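Local coordinates for protein EmrA (Aquifex aeolicus, PDB 4TKO) that is the periplasmic adaptor of a major facilitator superfamily multidrug efflux pump and probably takes part in xenobiotic export, at residues A[292-297]-A[323-328]; A[14-19]-A[257-262]; A[274-279]-A[344-349]. One frame throughout, in Å; residues are numbered along the deposited sequence.

Interaction 1: residues A[292-297]-A[323-328]; sequences VEEISP and PVKIKI
Backbone hydrogen bonds run unevenly between 292-297 and 323-328. Lys325 O accepts Glu293 N at 2.9 Å and, more weakly, Glu294 N at 3.5 Å, while Lys325 N returns a nearly straight bond to Glu294 O (3.0 Å). Two residues thus face one, the classic beta bulge, and the register slips by a residue between Val292-Ile326 and Glu294-Lys325. At the strand end, Pro323 O takes the hydroxyl OG of Ser296 on a lone pair (3.2 Å) and a weak bond from Ser296 N. This antiparallel pair forms part of the wall of the adaptor's beta-barrel, and the bulge turns the Glu293 side chain toward the partner strand. There the charged groups meet: the two extended chains of Glu293 and Lys325 run alongside each other in the same direction, and Glu293 OE1 forms a salt bridge with Lys325 NZ at 3.4 Å. Asp18 is a second partner of Lys325 NZ, an environment that would be expected to stabilise the charged ammonium. Apolar contacts occupy the other face. Val324 CG1, anti to its backbone N (chi1 -174°), meets Val292 CG1 at 3.5 Å and Ile295 CG1 at 4.0 Å; Ile326 continues this row.

Interaction 2: residues A[14-19]-A[257-262]; sequences FVKADE and YVEVLL
The Tyr257 ring lies between two lysines. CB of Lys16 sits over one face, 4.0 Å from the ring centroid and 28° off its normal, a CH-pi contact; on the opposite face Lys325 makes a cation-pi interaction. Phe14, Lys16, Tyr257 and Glu259 share one face of an antiparallel strand pair in the beta-barrel of the membrane fusion protein family, where the N-terminal strand 7-24 joins strand 256-263. The backbone N of Asp18 lies at the edge of the Tyr257 ring, in plane, and the Asp18 carboxylate, poorly ordered here, approaches obliquely, its plane 30° from that of the ring, while its OD2 forms a salt bridge with Lys325. Phe14 has the carbonyl O of Glu259 at its ring edge, and its CE1 comes to 4.1 Å from Leu261 CD1. Four backbone bonds, all close to straight, hold the register: Phe14 N bonds to Glu259 O and Glu259 N to Phe14 O, both at 2.7 Å, and Lys16 N reaches Tyr257 O at 2.9 Å while Tyr257 N returns to Lys16 O at 3.1 Å. Between these rungs Val15 and Val258 turn to the buried face. On the ring side Lys16 and Glu259 run alongside each other; Lys16 CD comes to 3.4 Å from Glu259 OE2, but the bend at chi3 (68°) leaves Lys16 NZ 4.5 Å from that oxygen, beyond a salt bridge.

Interaction 3: residues A[274-279]-A[344-349]; sequences NKAYVR and VEIRRT
Asn274, just ahead of strand 275-280, reaches across to the end of strand 342-347. Its CB lies 3.4 Å from Arg347 O. CG, set anti to the carbonyl carbon (chi1 -77°), carries the amide on toward the same oxygen. At the tip, ND2 donates twice: to Arg347 O, which lies close to the amide plane, and to Thr349 OG1 at 3.0 Å, which is tilted 27° out of it. The buried amide nitrogen is thereby satisfied by the C-terminal segment, although Thr349 itself is poorly ordered. Beyond Asn274 the two segments pair as neighbouring antiparallel strands of the beta-barrel, the last strand, 342-347, running back along 275-280. Arg347 N gives a straight bond to Lys275 O (3.2 Å), approaching above the carbonyl plane. Tyr277 N bonds to Glu345 O at 3.0 Å, noticeably bent (136°), and Glu345 N returns a straighter bond to Tyr277 O. The non-hydrogen-bonded pairs point to the buried face. There Val278 and Val344 project together from adjacent strands, with Val278 CG1 at 3.7 Å from Val344 CG2, and Ala276 CB rests 4.3 Å from Ile346 CG1. Tyr277 and Glu345 project from the other face; the Lys275 side chain leads away to a salt bridge with Glu289.

From the N terminus, strand 7-24 enters the barrel, and interaction 2 closes a very long loop containing the helical hairpin before the chain returns at 257-262. The next strand, 275-280, opens interaction 3, whose partner is the last strand, 342-347; interaction 1, formed by 292-297 and 323-328, falls wholly within that span, while interaction 2 is complete before either begins. The sheet joins them: strand 256-263 pairs with 321-330, 288-295 with 275-280, and 342-347 with 7-24, so the three contacts alternate with these pairings around a closed six-stranded barrel. In its interior Val260 meets Val344, Val258 meets Val278, and Val292 meets Ile346.

Interaction 1: residues A[292-297]-A[323-328]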
loop_
_atom_site.group_PDB
_atom_site.type_symbol
_atom_site.label_atom_id
_atom_site.label_comp_id
_atom_site.label_asym_id
_atom_site.label_seq_id
_atom_site.Cartn_x
_atom_site.Cartn_y
_atom_site.Cartn_z
ATOM N N VAL A 292 41.784 11.275 -35.554
ATOM C CA VAL A 292 42.343 12.110 -34.525
ATOM C C VAL A 292 41.289 13.069 -33.999
ATOM O O VAL A 292 40.801 13.926 -34.733
ATOM C CB VAL A 292 43.542 12.866 -35.058
ATOM C CG1 VAL A 292 44.274 13.555 -33.924
ATOM C CG2 VAL A 292 44.454 11.883 -35.767
ATOM N N GLU A 293 40.935 12.913 -32.724
ATOM C CA GLU A 293 39.877 13.709 -32.112
ATOM C C GLU A 293 40.432 15.032 -31.587
ATOM O O GLU A 293 39.809 16.077 -31.772
ATOM C CB GLU A 293 39.190 12.915 -30.988
ATOM C CG GLU A 293 37.912 13.552 -30.428
ATOM C CD GLU A 293 37.099 12.608 -29.542
ATOM O OE1 GLU A 293 37.582 11.504 -29.209
ATOM O OE2 GLU A 293 35.962 12.971 -29.177
ATOM N N GLU A 294 41.600 14.996 -30.944
ATOM C CA GLU A 294 42.214 16.231 -30.464
ATOM C C GLU A 294 43.693 16.088 -30.108
ATOM O O GLU A 294 44.188 14.991 -29.865
ATOM C CB GLU A 294 41.447 16.772 -29.257
ATOM C CG GLU A 294 41.835 16.167 -27.920
ATOM C CD GLU A 294 41.200 16.918 -26.755
ATOM O OE1 GLU A 294 40.825 16.269 -25.751
ATOM O OE2 GLU A 294 41.073 18.161 -26.847
ATOM N N ILE A 295 44.396 17.218 -30.114
ATOM C CA ILE A 295 45.811 17.258 -29.751
ATOM C C ILE A 295 46.071 18.324 -28.708
ATOM O O ILE A 295 45.772 19.497 -28.935
ATOM C CB ILE A 295 46.714 17.564 -30.937
ATOM C CG1 ILE A 295 46.319 16.720 -32.147
ATOM C CG2 ILE A 295 48.162 17.338 -30.539
ATOM C CD1 ILE A 295 47.189 16.969 -33.346
ATOM N N SER A 296 46.638 17.920 -27.576
ATOM C CA SER A 296 46.885 18.851 -26.484
ATOM C C SER A 296 48.129 19.693 -26.748
ATOM O O SER A 296 49.147 19.177 -27.207
ATOM C CB SER A 296 47.037 18.096 -25.168
ATOM O OG SER A 296 48.130 17.198 -25.246
ATOM N N PRO A 297 48.049 20.998 -26.450
ATOM C CA PRO A 297 49.192 21.917 -26.561
ATOM C C PRO A 297 50.485 21.368 -25.936
ATOM O O PRO A 297 50.539 21.088 -24.732
ATOM C CB PRO A 297 48.707 23.167 -25.806
ATOM C CG PRO A 297 47.452 22.731 -25.060
ATOM C CD PRO A 297 46.853 21.671 -25.913
ATOM N N PRO A 323 50.511 14.221 -26.134
ATOM C CA PRO A 323 49.313 13.380 -26.080
ATOM C C PRO A 323 48.351 13.675 -27.228
ATOM O O PRO A 323 47.920 14.821 -27.437
ATOM C CB PRO A 323 48.674 13.751 -24.734
ATOM C CG PRO A 323 49.701 14.460 -23.993
ATOM C CD PRO A 323 50.565 15.144 -24.997
ATOM N N VAL A 324 48.020 12.626 -27.968
ATOM C CA VAL A 324 47.042 12.737 -29.037
ATOM C C VAL A 324 45.930 11.745 -28.777
ATOM O O VAL A 324 46.178 10.567 -28.492
ATOM C CB VAL A 324 47.655 12.480 -30.431
ATOM C CG1 VAL A 324 46.625 12.765 -31.512
ATOM C CG2 VAL A 324 48.874 13.353 -30.638
ATOM N N LYS A 325 44.704 12.246 -28.858
ATOM C CA LYS A 325 43.519 11.454 -28.579
ATOM C C LYS A 325 42.923 10.925 -29.873
ATOM O O LYS A 325 42.694 11.680 -30.823
ATOM C CB LYS A 325 42.482 12.292 -27.819
ATOM C CG LYS A 325 41.393 11.473 -27.162
ATOM C CD LYS A 325 40.251 12.339 -26.665
ATOM C CE LYS A 325 39.028 11.501 -26.277
ATOM N NZ LYS A 325 37.842 12.357 -25.973
ATOM N N ILE A 326 42.662 9.624 -29.905
ATOM C CA ILE A 326 42.076 8.997 -31.078
ATOM C C ILE A 326 40.687 8.397 -30.823
ATOM O O ILE A 326 40.530 7.524 -29.958
ATOM C CB ILE A 326 43.005 7.905 -31.579
ATOM C CG1 ILE A 326 44.315 8.533 -32.047
ATOM C CG2 ILE A 326 42.324 7.072 -32.671
ATOM C CD1 ILE A 326 45.432 7.546 -32.105
ATOM N N LYS A 327 39.689 8.867 -31.567
ATOM C CA LYS A 327 38.342 8.278 -31.530
ATOM C C LYS A 327 38.247 7.034 -32.408
ATOM O O LYS A 327 38.690 7.040 -33.564
ATOM C CB LYS A 327 37.284 9.284 -31.978
ATOM C CG LYS A 327 35.955 8.629 -32.324
ATOM C CD LYS A 327 34.753 9.567 -32.185
ATOM C CE LYS A 327 34.535 10.438 -33.414
ATOM N NZ LYS A 327 33.195 11.113 -33.386
ATOM N N ILE A 328 37.668 5.968 -31.854
ATOM C CA ILE A 328 37.569 4.695 -32.571
ATOM C C ILE A 328 36.369 4.646 -33.497
ATOM O O ILE A 328 35.271 5.078 -33.137
ATOM C CB ILE A 328 37.469 3.540 -31.605
ATOM C CG1 ILE A 328 38.496 3.722 -30.491
ATOM C CG2 ILE A 328 37.598 2.220 -32.351
ATOM C CD1 ILE A 328 38.520 2.592 -29.490
#

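Interaction 2: residues A[14-19]-A[257-262]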
loop_
_atom_site.group_PDB
_atom_site.type_symbol
_atom_site.label_atom_id
_atom_site.label_comp_id
_atom_site.label_asym_id
_atom_site.label_seq_id
_atom_site.Cartn_x
_atom_site.Cartn_y
_atom_site.Cartn_z
ATOM N N PHE A 14 47.916 3.960 -25.194
ATOM C CA PHE A 14 47.150 3.511 -24.028
ATOM C C PHE A 14 45.684 3.549 -24.336
ATOM O O PHE A 14 45.164 4.602 -24.724
ATOM C CB PHE A 14 47.440 4.382 -22.805
ATOM C CG PHE A 14 48.898 4.569 -22.555
ATOM C CD1 PHE A 14 49.617 5.542 -23.250
ATOM C CD2 PHE A 14 49.567 3.741 -21.668
ATOM C CE1 PHE A 14 50.962 5.692 -23.047
ATOM C CE2 PHE A 14 50.904 3.892 -21.457
ATOM C CZ PHE A 14 51.607 4.868 -22.143
ATOM N N VAL A 15 45.025 2.404 -24.181
ATOM C CA VAL A 15 43.572 2.382 -24.248
ATOM C C VAL A 15 43.011 3.009 -22.959
ATOM O O VAL A 15 43.293 2.571 -21.828
ATOM C CB VAL A 15 43.042 0.938 -24.461
ATOM C CG1 VAL A 15 41.548 0.902 -24.442
ATOM C CG2 VAL A 15 43.537 0.388 -25.782
ATOM N N LYS A 16 42.210 4.057 -23.129
ATOM C CA LYS A 16 41.647 4.764 -21.984
ATOM C C LYS A 16 40.127 4.857 -22.060
ATOM O O LYS A 16 39.527 4.602 -23.104
ATOM C CB LYS A 16 42.254 6.164 -21.872
ATOM C CG LYS A 16 43.771 6.165 -21.772
ATOM C CD LYS A 16 44.290 7.404 -21.056
ATOM C CE LYS A 16 43.903 7.396 -19.584
ATOM N NZ LYS A 16 44.446 8.580 -18.865
ATOM N N ALA A 17 39.511 5.223 -20.940
ATOM C CA ALA A 17 38.059 5.331 -20.857
ATOM C C ALA A 17 37.639 6.681 -20.287
ATOM O O ALA A 17 37.987 7.023 -19.156
ATOM C CB ALA A 17 37.492 4.198 -20.011
ATOM N N ASP A 18 36.891 7.443 -21.078
ATOM C CA ASP A 18 36.397 8.744 -20.641
ATOM C C ASP A 18 35.379 8.607 -19.513
ATOM O O ASP A 18 35.606 9.084 -18.401
ATOM C CB ASP A 18 35.778 9.508 -21.815
ATOM C CG ASP A 18 36.745 10.488 -22.448
ATOM O OD1 ASP A 18 37.638 10.989 -21.731
ATOM O OD2 ASP A 18 36.610 10.761 -23.660
ATOM N N GLU A 19 34.260 7.951 -19.802
ATOM C CA GLU A 19 33.175 7.840 -18.832
ATOM C C GLU A 19 32.965 6.425 -18.306
ATOM O O GLU A 19 32.408 5.574 -18.998
ATOM C CB GLU A 19 31.868 8.343 -19.444
ATOM C CG GLU A 19 31.872 9.821 -19.780
ATOM C CD GLU A 19 32.146 10.688 -18.568
ATOM O OE1 GLU A 19 31.798 10.271 -17.442
ATOM O OE2 GLU A 19 32.719 11.786 -18.739
ATOM N N TYR A 257 38.633 5.157 -25.972
ATOM C CA TYR A 257 39.452 5.787 -26.989
ATOM C C TYR A 257 40.890 5.363 -26.793
ATOM O O TYR A 257 41.246 4.752 -25.777
ATOM C CB TYR A 257 39.348 7.308 -26.949
ATOM C CG TYR A 257 39.869 7.929 -25.677
ATOM C CD1 TYR A 257 39.128 7.865 -24.510
ATOM C CD2 TYR A 257 41.088 8.602 -25.645
ATOM C CE1 TYR A 257 39.573 8.435 -23.353
ATOM C CE2 TYR A 257 41.546 9.182 -24.471
ATOM C CZ TYR A 257 40.777 9.091 -23.328
ATOM O OH TYR A 257 41.190 9.649 -22.141
ATOM N N VAL A 258 41.720 5.674 -27.779
ATOM C CA VAL A 258 43.130 5.366 -27.658
ATOM C C VAL A 258 43.868 6.659 -27.449
ATOM O O VAL A 258 43.553 7.679 -28.088
ATOM C CB VAL A 258 43.662 4.634 -28.887
ATOM C CG1 VAL A 258 45.170 4.490 -28.804
ATOM C CG2 VAL A 258 42.993 3.279 -29.000
ATOM N N GLU A 259 44.804 6.630 -26.506
ATOM C CA GLU A 259 45.629 7.788 -26.237
ATOM C C GLU A 259 47.043 7.474 -26.663
ATOM O O GLU A 259 47.642 6.466 -26.258
ATOM C CB GLU A 259 45.581 8.179 -24.764
ATOM C CG GLU A 259 46.346 9.471 -24.441
ATOM C CD GLU A 259 46.841 9.540 -22.988
ATOM O OE1 GLU A 259 46.826 10.646 -22.403
ATOM O OE2 GLU A 259 47.256 8.493 -22.430
ATOM N N VAL A 260 47.570 8.349 -27.494
ATOM C CA VAL A 260 48.893 8.148 -28.051
ATOM C C VAL A 260 49.794 9.284 -27.607
ATOM O O VAL A 260 49.403 10.452 -27.678
ATOM C CB VAL A 260 48.818 8.059 -29.584
ATOM C CG1 VAL A 260 50.183 7.983 -30.185
ATOM C CG2 VAL A 260 48.014 6.828 -29.971
ATOM N N LEU A 261 50.972 8.934 -27.095
ATOM C CA LEU A 261 51.980 9.941 -26.735
ATOM C C LEU A 261 52.982 10.078 -27.866
ATOM O O LEU A 261 53.866 9.232 -28.028
ATOM C CB LEU A 261 52.703 9.575 -25.437
ATOM C CG LEU A 261 51.740 9.645 -24.269
ATOM C CD1 LEU A 261 52.481 9.545 -22.970
ATOM C CD2 LEU A 261 50.927 10.937 -24.356
ATOM N N LEU A 262 52.838 11.137 -28.650
ATOM C CA LEU A 262 53.616 11.277 -29.878
ATOM C C LEU A 262 54.800 12.227 -29.723
ATOM O O LEU A 262 54.634 13.357 -29.245
ATOM C CB LEU A 262 52.703 11.761 -31.009
ATOM C CG LEU A 262 53.133 11.368 -32.421
ATOM C CD1 LEU A 262 53.932 10.074 -32.389
ATOM C CD2 LEU A 262 51.904 11.204 -33.282
#

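Interaction 3: residues A[274-279]-A[344-349]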
loop_
_atom_site.group_PDB
_atom_site.type_symbol
_atom_site.label_atom_id
_atom_site.label_comp_id
_atom_site.label_asym_id
_atom_site.label_seq_id
_atom_site.Cartn_x
_atom_site.Cartn_y
_atom_site.Cartn_z
ATOM N N ASN A 274 42.345 13.269 -39.000
ATOM C CA ASN A 274 43.139 12.320 -39.757
ATOM C C ASN A 274 42.878 10.887 -39.353
ATOM O O ASN A 274 42.638 10.598 -38.190
ATOM C CB ASN A 274 44.628 12.639 -39.622
ATOM C CG ASN A 274 45.042 13.823 -40.474
ATOM O OD1 ASN A 274 44.235 14.708 -40.767
ATOM N ND2 ASN A 274 46.296 13.834 -40.893
ATOM N N LYS A 275 42.911 9.995 -40.338
ATOM C CA LYS A 275 42.760 8.561 -40.100
ATOM C C LYS A 275 43.819 8.083 -39.139
ATOM O O LYS A 275 44.852 8.724 -38.981
ATOM C CB LYS A 275 42.859 7.764 -41.406
ATOM C CG LYS A 275 41.524 7.500 -42.090
ATOM C CD LYS A 275 40.659 6.618 -41.211
ATOM C CE LYS A 275 39.667 5.812 -42.019
ATOM N NZ LYS A 275 38.939 4.879 -41.114
ATOM N N ALA A 276 43.562 6.952 -38.501
ATOM C CA ALA A 276 44.548 6.340 -37.638
ATOM C C ALA A 276 44.232 4.870 -37.521
ATOM O O ALA A 276 43.088 4.457 -37.732
ATOM C CB ALA A 276 44.560 6.999 -36.278
ATOM N N TYR A 277 45.245 4.090 -37.159
ATOM C CA TYR A 277 45.167 2.639 -37.209
ATOM C C TYR A 277 45.862 2.007 -36.012
ATOM O O TYR A 277 47.040 2.250 -35.762
ATOM C CB TYR A 277 45.765 2.146 -38.527
ATOM C CG TYR A 277 45.012 2.725 -39.714
ATOM C CD1 TYR A 277 43.795 2.189 -40.106
ATOM C CD2 TYR A 277 45.488 3.838 -40.405
ATOM C CE1 TYR A 277 43.085 2.722 -41.165
ATOM C CE2 TYR A 277 44.778 4.377 -41.472
ATOM C CZ TYR A 277 43.578 3.809 -41.844
ATOM O OH TYR A 277 42.865 4.323 -42.898
ATOM N N VAL A 278 45.119 1.192 -35.272
ATOM C CA VAL A 278 45.603 0.680 -34.004
ATOM C C VAL A 278 45.706 -0.830 -33.988
ATOM O O VAL A 278 44.761 -1.525 -34.331
ATOM C CB VAL A 278 44.678 1.104 -32.840
ATOM C CG1 VAL A 278 45.346 0.815 -31.513
ATOM C CG2 VAL A 278 44.320 2.574 -32.946
ATOM N N ARG A 279 46.858 -1.336 -33.571
ATOM C CA ARG A 279 47.030 -2.766 -33.398
ATOM C C ARG A 279 47.452 -3.043 -31.971
ATOM O O ARG A 279 48.573 -2.742 -31.569
ATOM C CB ARG A 279 48.071 -3.313 -34.375
ATOM C CG ARG A 279 47.880 -2.846 -35.811
ATOM C CD ARG A 279 49.002 -3.329 -36.696
ATOM N NE ARG A 279 49.044 -4.785 -36.716
ATOM C CZ ARG A 279 49.939 -5.500 -37.384
ATOM N NH1 ARG A 279 50.882 -4.892 -38.090
ATOM N NH2 ARG A 279 49.885 -6.823 -37.336
ATOM N N VAL A 344 50.555 2.199 -33.188
ATOM C CA VAL A 344 49.593 3.080 -33.836
ATOM C C VAL A 344 50.198 3.847 -34.982
ATOM O O VAL A 344 51.312 4.334 -34.874
ATOM C CB VAL A 344 48.979 4.079 -32.846
ATOM C CG1 VAL A 344 48.305 5.233 -33.580
ATOM C CG2 VAL A 344 47.965 3.388 -31.998
ATOM N N GLU A 345 49.457 3.943 -36.085
ATOM C CA GLU A 345 49.918 4.682 -37.254
ATOM C C GLU A 345 48.941 5.791 -37.567
ATOM O O GLU A 345 47.749 5.536 -37.757
ATOM C CB GLU A 345 50.085 3.756 -38.460
ATOM C CG GLU A 345 51.183 2.705 -38.264
ATOM C CD GLU A 345 51.465 1.892 -39.523
ATOM O OE1 GLU A 345 50.845 2.189 -40.561
ATOM O OE2 GLU A 345 52.307 0.964 -39.473
ATOM N N ILE A 346 49.419 7.030 -37.611
ATOM C CA ILE A 346 48.526 8.132 -37.967
ATOM C C ILE A 346 48.896 8.713 -39.328
ATOM O O ILE A 346 50.071 8.840 -39.673
ATOM C CB ILE A 346 48.540 9.245 -36.920
ATOM C CG1 ILE A 346 48.445 8.658 -35.515
ATOM C CG2 ILE A 346 47.377 10.174 -37.138
ATOM C CD1 ILE A 346 48.425 9.712 -34.418
ATOM N N ARG A 347 47.890 9.094 -40.069
ATOM C CA ARG A 347 48.075 9.617 -41.393
ATOM C C ARG A 347 48.433 11.090 -41.429
ATOM O O ARG A 347 47.702 11.933 -40.976
ATOM C CB ARG A 347 46.820 9.355 -42.195
ATOM C CG ARG A 347 46.848 9.883 -43.602
ATOM C CD ARG A 347 48.013 9.347 -44.400
ATOM N NE ARG A 347 47.561 8.758 -45.639
ATOM C CZ ARG A 347 48.034 9.055 -46.832
ATOM N NH1 ARG A 347 48.993 9.940 -46.961
ATOM N NH2 ARG A 347 47.539 8.453 -47.891
ATOM N N ARG A 348 49.599 11.388 -41.995
ATOM C CA ARG A 348 50.016 12.768 -42.212
ATOM C C ARG A 348 49.296 13.393 -43.412
ATOM O O ARG A 348 48.657 12.698 -44.194
ATOM C CB ARG A 348 51.525 12.838 -42.412
ATOM C CG ARG A 348 52.318 12.516 -41.174
ATOM C CD ARG A 348 53.767 12.897 -41.377
ATOM N NE ARG A 348 54.576 12.700 -40.184
ATOM C CZ ARG A 348 55.347 11.635 -39.981
ATOM N NH1 ARG A 348 55.400 10.680 -40.903
ATOM N NH2 ARG A 348 56.061 11.526 -38.863
ATOM N N THR A 349 49.395 14.710 -43.553
ATOM C CA THR A 349 48.783 15.391 -44.691
ATOM C C THR A 349 49.745 16.390 -45.332
ATOM O O THR A 349 49.586 16.761 -46.497
ATOM C CB THR A 349 47.503 16.120 -44.282
ATOM O OG1 THR A 349 46.673 15.233 -43.523
ATOM C CG2 THR A 349 46.750 16.588 -45.519
#